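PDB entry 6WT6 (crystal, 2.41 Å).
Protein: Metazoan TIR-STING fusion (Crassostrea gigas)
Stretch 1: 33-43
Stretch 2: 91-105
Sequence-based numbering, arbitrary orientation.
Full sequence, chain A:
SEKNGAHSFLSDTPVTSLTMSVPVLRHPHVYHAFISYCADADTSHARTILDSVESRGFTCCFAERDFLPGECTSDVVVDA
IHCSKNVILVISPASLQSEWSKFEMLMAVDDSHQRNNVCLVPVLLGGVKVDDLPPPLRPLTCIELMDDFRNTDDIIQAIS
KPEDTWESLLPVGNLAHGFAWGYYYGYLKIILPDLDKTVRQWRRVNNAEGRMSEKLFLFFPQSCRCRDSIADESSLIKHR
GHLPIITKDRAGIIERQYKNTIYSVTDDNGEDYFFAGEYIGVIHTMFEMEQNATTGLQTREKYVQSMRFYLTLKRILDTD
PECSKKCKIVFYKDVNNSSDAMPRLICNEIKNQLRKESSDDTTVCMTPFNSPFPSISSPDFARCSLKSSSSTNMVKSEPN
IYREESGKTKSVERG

Stretch 1 (33-43) AFISYCADADT
Stretch 2, residues 91-105: ISPASLQSEWSKFEM

Trp100 and Cys38 have the most surface covered in this contact, 67 and 66 Å² of the 442 Å² buried in total, and the rest is arranged around them. Stretch 1 begins as a strand from Ala33 (phi -149° at Ala33 and -94 to -100° from Phe34 to Ser36, psi 106 to 138°), stays extended through Tyr37 (-142/157) and Cys38 (-83/117), then turns at Ala39 and Asp40. Stretch 2 leaves an extended Ile91, runs through a weakly bonded helix of about Pro93 to Gln97, breaks at Glu99 with positive phi (70/-19), and becomes helical again at about Glu104. The register is set by CA pairs: Ser36 to Met105 at 7.0 Å, Tyr37 to Ile91 at 7.7 Å, Cys38 to Trp100 at 6.0 Å, and Ala41 to Ala94 at 6.5 Å. Ser36, Cys38 and Ala41 thus meet Met105, Trp100 and Ala94 in descending order, while Tyr37 lies nearest Ile91.

Trp100 points its CA-to-CB bond toward stretch 1, with chi1 t (170°) and chi2 92°. This lays one ring face against the backbone at Tyr37 C and Cys38 N, while Ser36 OG sits at the ring edge, 3.4 Å from Trp100 CZ2. Trp100 NE1 comes within 3.3 Å of Tyr37 O, but the angle is too poor for a hydrogen bond; the indole serves here as a packing surface for the main chain.

Cys38, chi1 t (173°), leaves sideways and touches both Trp100 and Ser98. Its CB lies 4.0 Å from Trp100 CG, and its SG lies 3.4 Å from CB of Ser98. Ser98 (chi1 p) turns its hydroxyl back to its own chain, donating from OG to Ser95 O at 2.8 Å.

Ser36 has 51 Å² covered by stretch 2. With chi1 t, its OG donates to Glu104 OE2 at 2.9 Å, a bond reached by a Glu104 side chain extended through chi1 and chi2 (both t) and bent at chi3 (-65°). The same carboxylate oxygen lies near the plane of the Phe34 ring, at its edge, with Phe34 CE2 to Glu104 OE2 at 4.1 Å.

At the other end, Asp42 (chi1 m) has 46 Å² covered and receives a hydrogen bond from Ser92 OG to its OD2 at 2.7 Å. Ser92 (chi1 p) is also the N-cap: its OG accepts from Ser95 N at 3.0 Å, so one hydroxyl both caps the helix and ties it to stretch 1. Beside this pair Ala41 CB meets Ala94 CB at 3.7 Å, two small side chains pointing toward each other. The rule is a central site where the indole packs on the Tyr37-Cys38 backbone and Cys38 CB, with a serine-to-carboxylate bond toward each end.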

ATOM      1  N   ALA A  33      16.818   6.289  21.119  1.00 48.62           N
ATOM      2  CA  ALA A  33      15.507   5.734  21.413  1.00 47.24           C
ATOM      3  C   ALA A  33      14.490   6.847  21.611  1.00 48.22           C
ATOM      4  O   ALA A  33      14.778   7.861  22.252  1.00 51.64           O
ATOM      5  CB  ALA A  33      15.548   4.838  22.656  1.00 46.89           C
ATOM      6  N   PHE A  34      13.303   6.652  21.045  1.00 47.14           N
ATOM      7  CA  PHE A  34      12.143   7.474  21.348  1.00 51.48           C
ATOM      8  C   PHE A  34      11.269   6.716  22.334  1.00 50.86           C
ATOM      9  O   PHE A  34      10.900   5.564  22.086  1.00 47.71           O
ATOM     10  CB  PHE A  34      11.344   7.811  20.088  1.00 55.55           C
ATOM     11  CG  PHE A  34      10.035   8.506  20.365  1.00 56.26           C
ATOM     12  CD1 PHE A  34      10.009   9.841  20.739  1.00 60.24           C
ATOM     13  CD2 PHE A  34       8.832   7.829  20.243  1.00 56.09           C
ATOM     14  CE1 PHE A  34       8.808  10.485  20.993  1.00 59.14           C
ATOM     15  CE2 PHE A  34       7.627   8.469  20.495  1.00 57.24           C
ATOM     16  CZ  PHE A  34       7.617   9.799  20.870  1.00 58.28           C
ATOM     17  N   ILE A  35      10.954   7.359  23.451  1.00 54.32           N
ATOM     18  CA  ILE A  35      10.110   6.770  24.481  1.00 59.21           C
ATOM     19  C   ILE A  35       8.674   7.212  24.216  1.00 62.01           C
ATOM     20  O   ILE A  35       8.319   8.372  24.438  1.00 64.08           O
ATOM     21  CB  ILE A  35      10.582   7.168  25.884  1.00 61.16           C
ATOM     22  CG1 ILE A  35      11.965   6.576  26.150  1.00 61.41           C
ATOM     23  CG2 ILE A  35       9.590   6.710  26.941  1.00 63.36           C
ATOM     24  CD1 ILE A  35      12.534   6.924  27.497  1.00 62.66           C
ATOM     25  N   SER A  36       7.855   6.285  23.722  1.00 62.11           N
ATOM     26  CA  SER A  36       6.446   6.535  23.453  1.00 63.71           C
ATOM     27  C   SER A  36       5.633   6.094  24.664  1.00 58.97           C
ATOM     28  O   SER A  36       5.639   4.912  25.025  1.00 55.74           O
ATOM     29  CB  SER A  36       5.992   5.793  22.196  1.00 72.69           C
ATOM     30  OG  SER A  36       4.657   6.120  21.860  1.00 82.21           O
ATOM     31  N   TYR A  37       4.937   7.042  25.286  1.00 56.64           N
ATOM     32  CA  TYR A  37       4.184   6.771  26.499  1.00 59.37           C
ATOM     33  C   TYR A  37       2.876   7.546  26.465  1.00 58.06           C
ATOM     34  O   TYR A  37       2.744   8.552  25.763  1.00 53.57           O
ATOM     35  CB  TYR A  37       4.987   7.137  27.753  1.00 61.91           C
ATOM     36  CG  TYR A  37       5.332   8.609  27.856  1.00 65.21           C
ATOM     37  CD1 TYR A  37       6.382   9.152  27.123  1.00 62.18           C
ATOM     38  CD2 TYR A  37       4.615   9.453  28.693  1.00 56.80           C
ATOM     39  CE1 TYR A  37       6.699  10.496  27.216  1.00 61.09           C
ATOM     40  CE2 TYR A  37       4.926  10.793  28.794  1.00 58.47           C
ATOM     41  CZ  TYR A  37       5.965  11.312  28.055  1.00 60.71           C
ATOM     42  OH  TYR A  37       6.275  12.649  28.158  1.00 63.86           O
ATOM     43  N   CYS A  38       1.902   7.054  27.229  1.00 59.97           N
ATOM     44  CA  CYS A  38       0.661   7.787  27.445  1.00 61.50           C
ATOM     45  C   CYS A  38       0.877   8.811  28.551  1.00 60.64           C
ATOM     46  O   CYS A  38       1.154   8.442  29.697  1.00 59.86           O
ATOM     47  CB  CYS A  38      -0.479   6.839  27.808  1.00 63.93           C
ATOM     48  SG  CYS A  38      -2.007   7.689  28.282  1.00 71.42           S
ATOM     49  N   ALA A  39       0.754  10.096  28.209  1.00 64.09           N
ATOM     50  CA  ALA A  39       1.005  11.147  29.188  1.00 69.84           C
ATOM     51  C   ALA A  39      -0.016  11.147  30.320  1.00 72.23           C
ATOM     52  O   ALA A  39       0.271  11.679  31.397  1.00 73.06           O
ATOM     53  CB  ALA A  39       1.030  12.506  28.491  1.00 70.54           C
ATOM     54  N   ASP A  40      -1.195  10.555  30.104  1.00 74.23           N
ATOM     55  CA  ASP A  40      -2.219  10.510  31.143  1.00 80.92           C
ATOM     56  C   ASP A  40      -1.879   9.518  32.249  1.00 84.03           C
ATOM     57  O   ASP A  40      -2.220   9.760  33.412  1.00 88.48           O
ATOM     58  CB  ASP A  40      -3.585  10.169  30.542  1.00 81.77           C
ATOM     59  CG  ASP A  40      -4.074  11.226  29.566  1.00 82.73           C
ATOM     60  OD1 ASP A  40      -3.694  12.400  29.718  1.00 84.23           O
ATOM     61  OD2 ASP A  40      -4.847  10.874  28.647  1.00 81.61           O
ATOM     62  N   ALA A  41      -1.218   8.406  31.925  1.00 83.43           N
ATOM     63  CA  ALA A  41      -0.955   7.363  32.911  1.00 86.23           C
ATOM     64  C   ALA A  41       0.529   7.237  33.235  1.00 85.38           C
ATOM     65  O   ALA A  41       0.953   7.609  34.335  1.00 85.42           O
ATOM     66  CB  ALA A  41      -1.523   6.031  32.426  1.00 85.72           C
ATOM     67  N   ASP A  42       1.332   6.708  32.308  1.00 83.04           N
ATOM     68  CA  ASP A  42       2.691   6.268  32.600  1.00 86.26           C
ATOM     69  C   ASP A  42       3.744   7.350  32.400  1.00 83.37           C
ATOM     70  O   ASP A  42       4.855   7.039  31.947  1.00 84.61           O
ATOM     71  CB  ASP A  42       3.054   5.055  31.742  1.00 90.43           C
ATOM     72  CG  ASP A  42       2.163   3.869  31.998  1.00 94.52           C
ATOM     73  OD1 ASP A  42       1.461   3.861  33.028  1.00 97.74           O
ATOM     74  OD2 ASP A  42       2.189   2.941  31.167  1.00 93.60           O
ATOM     75  N   THR A  43       3.444   8.605  32.717  1.00 78.50           N
ATOM     76  CA  THR A  43       4.471   9.633  32.603  1.00 75.98           C
ATOM     77  C   THR A  43       5.595   9.407  33.610  1.00 81.41           C
ATOM     78  O   THR A  43       6.778   9.553  33.275  1.00 81.68           O
ATOM     79  CB  THR A  43       3.843  11.009  32.787  1.00 72.00           C
ATOM     80  OG1 THR A  43       2.911  11.243  31.732  1.00 74.46           O
ATOM     81  CG2 THR A  43       4.904  12.096  32.759  1.00 65.30           C
ATOM     82  N   ILE A  91       3.949  -0.075  27.591  1.00 70.45           N
ATOM     83  CA  ILE A  91       2.630  -0.682  27.460  1.00 74.37           C
ATOM     84  C   ILE A  91       2.213  -1.210  28.826  1.00 78.55           C
ATOM     85  O   ILE A  91       2.765  -2.203  29.318  1.00 79.49           O
ATOM     86  CB  ILE A  91       2.623  -1.795  26.407  1.00 73.26           C
ATOM     87  CG1 ILE A  91       2.997  -1.223  25.037  1.00 71.92           C
ATOM     88  CG2 ILE A  91       1.263  -2.473  26.365  1.00 72.16           C
ATOM     89  CD1 ILE A  91       2.933  -2.233  23.917  1.00 70.50           C
ATOM     90  N   SER A  92       1.225  -0.553  29.431  1.00 80.05           N
ATOM     91  CA  SER A  92       0.689  -0.916  30.736  1.00 82.08           C
ATOM     92  C   SER A  92      -0.776  -1.313  30.587  1.00 84.55           C
ATOM     93  O   SER A  92      -1.316  -1.250  29.474  1.00 85.35           O
ATOM     94  CB  SER A  92       0.843   0.255  31.711  1.00 83.17           C
ATOM     95  OG  SER A  92       0.029   1.351  31.327  1.00 81.61           O
ATOM     96  N   PRO A  93      -1.454  -1.745  31.658  1.00 84.46           N
ATOM     97  CA  PRO A  93      -2.911  -1.923  31.548  1.00 84.26           C
ATOM     98  C   PRO A  93      -3.641  -0.641  31.194  1.00 82.97           C
ATOM     99  O   PRO A  93      -4.618  -0.679  30.437  1.00 79.00           O
ATOM    100  CB  PRO A  93      -3.306  -2.446  32.938  1.00 87.74           C
ATOM    101  CG  PRO A  93      -2.148  -2.118  33.827  1.00 88.67           C
ATOM    102  CD  PRO A  93      -0.953  -2.258  32.945  1.00 86.21           C
ATOM    103  N   ALA A  94      -3.187   0.500  31.714  1.00 85.98           N
ATOM    104  CA  ALA A  94      -3.826   1.772  31.401  1.00 86.66           C
ATOM    105  C   ALA A  94      -3.457   2.271  30.011  1.00 87.22           C
ATOM    106  O   ALA A  94      -4.235   3.013  29.398  1.00 87.36           O
ATOM    107  CB  ALA A  94      -3.458   2.821  32.450  1.00 87.02           C
ATOM    108  N   SER A  95      -2.285   1.880  29.499  1.00 87.12           N
ATOM    109  CA  SER A  95      -1.874   2.327  28.170  1.00 86.72           C
ATOM    110  C   SER A  95      -2.816   1.817  27.089  1.00 87.86           C
ATOM    111  O   SER A  95      -2.967   2.461  26.044  1.00 86.47           O
ATOM    112  CB  SER A  95      -0.444   1.874  27.874  1.00 84.78           C
ATOM    113  OG  SER A  95       0.504   2.630  28.607  1.00 86.44           O
ATOM    114  N   LEU A  96      -3.458   0.672  27.317  1.00 90.01           N
ATOM    115  CA  LEU A  96      -4.362   0.121  26.315  1.00 90.98           C
ATOM    116  C   LEU A  96      -5.714   0.828  26.311  1.00 91.90           C
ATOM    117  O   LEU A  96      -6.395   0.846  25.279  1.00 91.40           O
ATOM    118  CB  LEU A  96      -4.545  -1.380  26.547  1.00 92.04           C
ATOM    119  CG  LEU A  96      -3.256  -2.193  26.702  1.00 91.24           C
ATOM    120  CD1 LEU A  96      -3.545  -3.687  26.730  1.00 91.47           C
ATOM    121  CD2 LEU A  96      -2.266  -1.861  25.598  1.00 88.95           C
ATOM    122  N   GLN A  97      -6.113   1.421  27.436  1.00 92.90           N
ATOM    123  CA  GLN A  97      -7.411   2.075  27.543  1.00 93.85           C
ATOM    124  C   GLN A  97      -7.399   3.509  27.036  1.00 92.93           C
ATOM    125  O   GLN A  97      -8.472   4.095  26.849  1.00 96.08           O
ATOM    126  CB  GLN A  97      -7.878   2.077  29.001  1.00 97.72           C
ATOM    127  CG  GLN A  97      -7.446   0.861  29.797  1.00 98.52           C
ATOM    128  CD  GLN A  97      -8.240  -0.374  29.441  1.00 97.49           C
ATOM    129  OE1 GLN A  97      -7.695  -1.354  28.933  1.00 93.62           O
ATOM    130  NE2 GLN A  97      -9.541  -0.336  29.708  1.00 99.53           N
ATOM    131  N   SER A  98      -6.222   4.078  26.801  1.00 89.76           N
ATOM    132  CA  SER A  98      -6.071   5.521  26.693  1.00 89.59           C
ATOM    133  C   SER A  98      -6.265   6.064  25.286  1.00 86.58           C
ATOM    134  O   SER A  98      -6.098   7.274  25.098  1.00 89.89           O
ATOM    135  CB  SER A  98      -4.684   5.928  27.187  1.00 90.40           C
ATOM    136  OG  SER A  98      -3.676   5.171  26.540  1.00 89.79           O
ATOM    137  N   GLU A  99      -6.585   5.211  24.306  1.00 79.06           N
ATOM    138  CA  GLU A  99      -6.630   5.560  22.885  1.00 72.12           C
ATOM    139  C   GLU A  99      -5.227   5.818  22.345  1.00 65.06           C
ATOM    140  O   GLU A  99      -5.008   5.789  21.129  1.00 56.53           O
ATOM    141  CB  GLU A  99      -7.528   6.773  22.626  1.00 75.58           C
ATOM    142  CG  GLU A  99      -8.980   6.578  23.018  1.00 81.29           C
ATOM    143  CD  GLU A  99      -9.760   7.880  22.996  1.00 85.14           C
ATOM    144  OE1 GLU A  99     -10.552   8.118  23.935  1.00 87.47           O
ATOM    145  OE2 GLU A  99      -9.571   8.672  22.046  1.00 84.43           O
ATOM    146  N   TRP A 100      -4.271   6.080  23.241  1.00 65.88           N
ATOM    147  CA  TRP A 100      -2.867   6.083  22.850  1.00 65.72           C
ATOM    148  C   TRP A 100      -2.473   4.743  22.243  1.00 65.92           C
ATOM    149  O   TRP A 100      -1.648   4.689  21.324  1.00 69.80           O
ATOM    150  CB  TRP A 100      -1.988   6.409  24.060  1.00 65.06           C
ATOM    151  CG  TRP A 100      -0.517   6.209  23.826  1.00 61.51           C
ATOM    152  CD1 TRP A 100       0.382   7.141  23.388  1.00 58.89           C
ATOM    153  CD2 TRP A 100       0.228   5.001  24.031  1.00 59.66           C
ATOM    154  NE1 TRP A 100       1.637   6.585  23.304  1.00 55.39           N
ATOM    155  CE2 TRP A 100       1.568   5.273  23.692  1.00 57.33           C
ATOM    156  CE3 TRP A 100      -0.111   3.714  24.464  1.00 59.89           C
ATOM    157  CZ2 TRP A 100       2.570   4.309  23.777  1.00 59.60           C
ATOM    158  CZ3 TRP A 100       0.883   2.756  24.539  1.00 59.88           C
ATOM    159  CH2 TRP A 100       2.209   3.060  24.204  1.00 59.84           C
ATOM    160  N   SER A 101      -3.054   3.650  22.748  1.00 67.19           N
ATOM    161  CA  SER A 101      -2.846   2.335  22.152  1.00 68.13           C
ATOM    162  C   SER A 101      -3.458   2.227  20.759  1.00 66.22           C
ATOM    163  O   SER A 101      -3.033   1.374  19.971  1.00 64.08           O
ATOM    164  CB  SER A 101      -3.425   1.255  23.061  1.00 70.46           C
ATOM    165  OG  SER A 101      -4.822   1.438  23.236  1.00 72.79           O
ATOM    166  N   LYS A 102      -4.442   3.067  20.442  1.00 69.66           N
ATOM    167  CA  LYS A 102      -5.106   3.061  19.144  1.00 71.36           C
ATOM    168  C   LYS A 102      -4.617   4.168  18.220  1.00 63.66           C
ATOM    169  O   LYS A 102      -5.141   4.306  17.111  1.00 57.66           O
ATOM    170  CB  LYS A 102      -6.625   3.192  19.329  1.00 80.60           C
ATOM    171  CG  LYS A 102      -7.276   2.055  20.107  1.00 85.97           C
ATOM    172  CD  LYS A 102      -7.447   0.807  19.252  1.00 87.82           C
ATOM    173  CE  LYS A 102      -8.163  -0.293  20.025  1.00 89.83           C
ATOM    174  NZ  LYS A 102      -8.563  -1.434  19.153  1.00 88.75           N
ATOM    175  N   PHE A 103      -3.631   4.957  18.645  1.00 63.71           N
ATOM    176  CA  PHE A 103      -3.216   6.121  17.874  1.00 62.12           C
ATOM    177  C   PHE A 103      -1.699   6.239  17.821  1.00 61.66           C
ATOM    178  O   PHE A 103      -1.066   5.754  16.878  1.00 54.58           O
ATOM    179  CB  PHE A 103      -3.837   7.389  18.470  1.00 67.18           C
ATOM    180  CG  PHE A 103      -3.925   8.533  17.504  1.00 68.99           C
ATOM    181  CD1 PHE A 103      -4.716   8.441  16.373  1.00 70.64           C
ATOM    182  CD2 PHE A 103      -3.232   9.708  17.738  1.00 74.67           C
ATOM    183  CE1 PHE A 103      -4.802   9.492  15.485  1.00 73.03           C
ATOM    184  CE2 PHE A 103      -3.316  10.766  16.854  1.00 75.13           C
ATOM    185  CZ  PHE A 103      -4.101  10.656  15.725  1.00 75.87           C
ATOM    186  N   GLU A 104      -1.104   6.871  18.838  1.00 53.91           N
ATOM    187  CA  GLU A 104       0.326   7.161  18.787  1.00 49.87           C
ATOM    188  C   GLU A 104       1.158   5.886  18.815  1.00 48.36           C
ATOM    189  O   GLU A 104       2.232   5.832  18.206  1.00 46.90           O
ATOM    190  CB  GLU A 104       0.726   8.078  19.940  1.00 54.90           C
ATOM    191  CG  GLU A 104       2.099   8.693  19.759  1.00 54.43           C
ATOM    192  CD  GLU A 104       2.630   9.341  21.020  1.00 57.87           C
ATOM    193  OE1 GLU A 104       2.032  10.334  21.490  1.00 61.81           O
ATOM    194  OE2 GLU A 104       3.658   8.856  21.541  1.00 59.67           O
ATOM    195  N   MET A 105       0.685   4.854  19.515  1.00 52.00           N
ATOM    196  CA  MET A 105       1.442   3.608  19.581  1.00 55.57           C
ATOM    197  C   MET A 105       1.472   2.914  18.225  1.00 56.14           C
ATOM    198  O   MET A 105       2.512   2.385  17.813  1.00 56.86           O
ATOM    199  CB  MET A 105       0.849   2.689  20.649  1.00 61.31           C
ATOM    200  CG  MET A 105       1.656   1.435  20.960  1.00 64.25           C
ATOM    201  SD  MET A 105       0.672   0.267  21.920  1.00 70.66           S
ATOM    202  CE  MET A 105      -0.210  -0.539  20.585  1.00 73.97           C
TER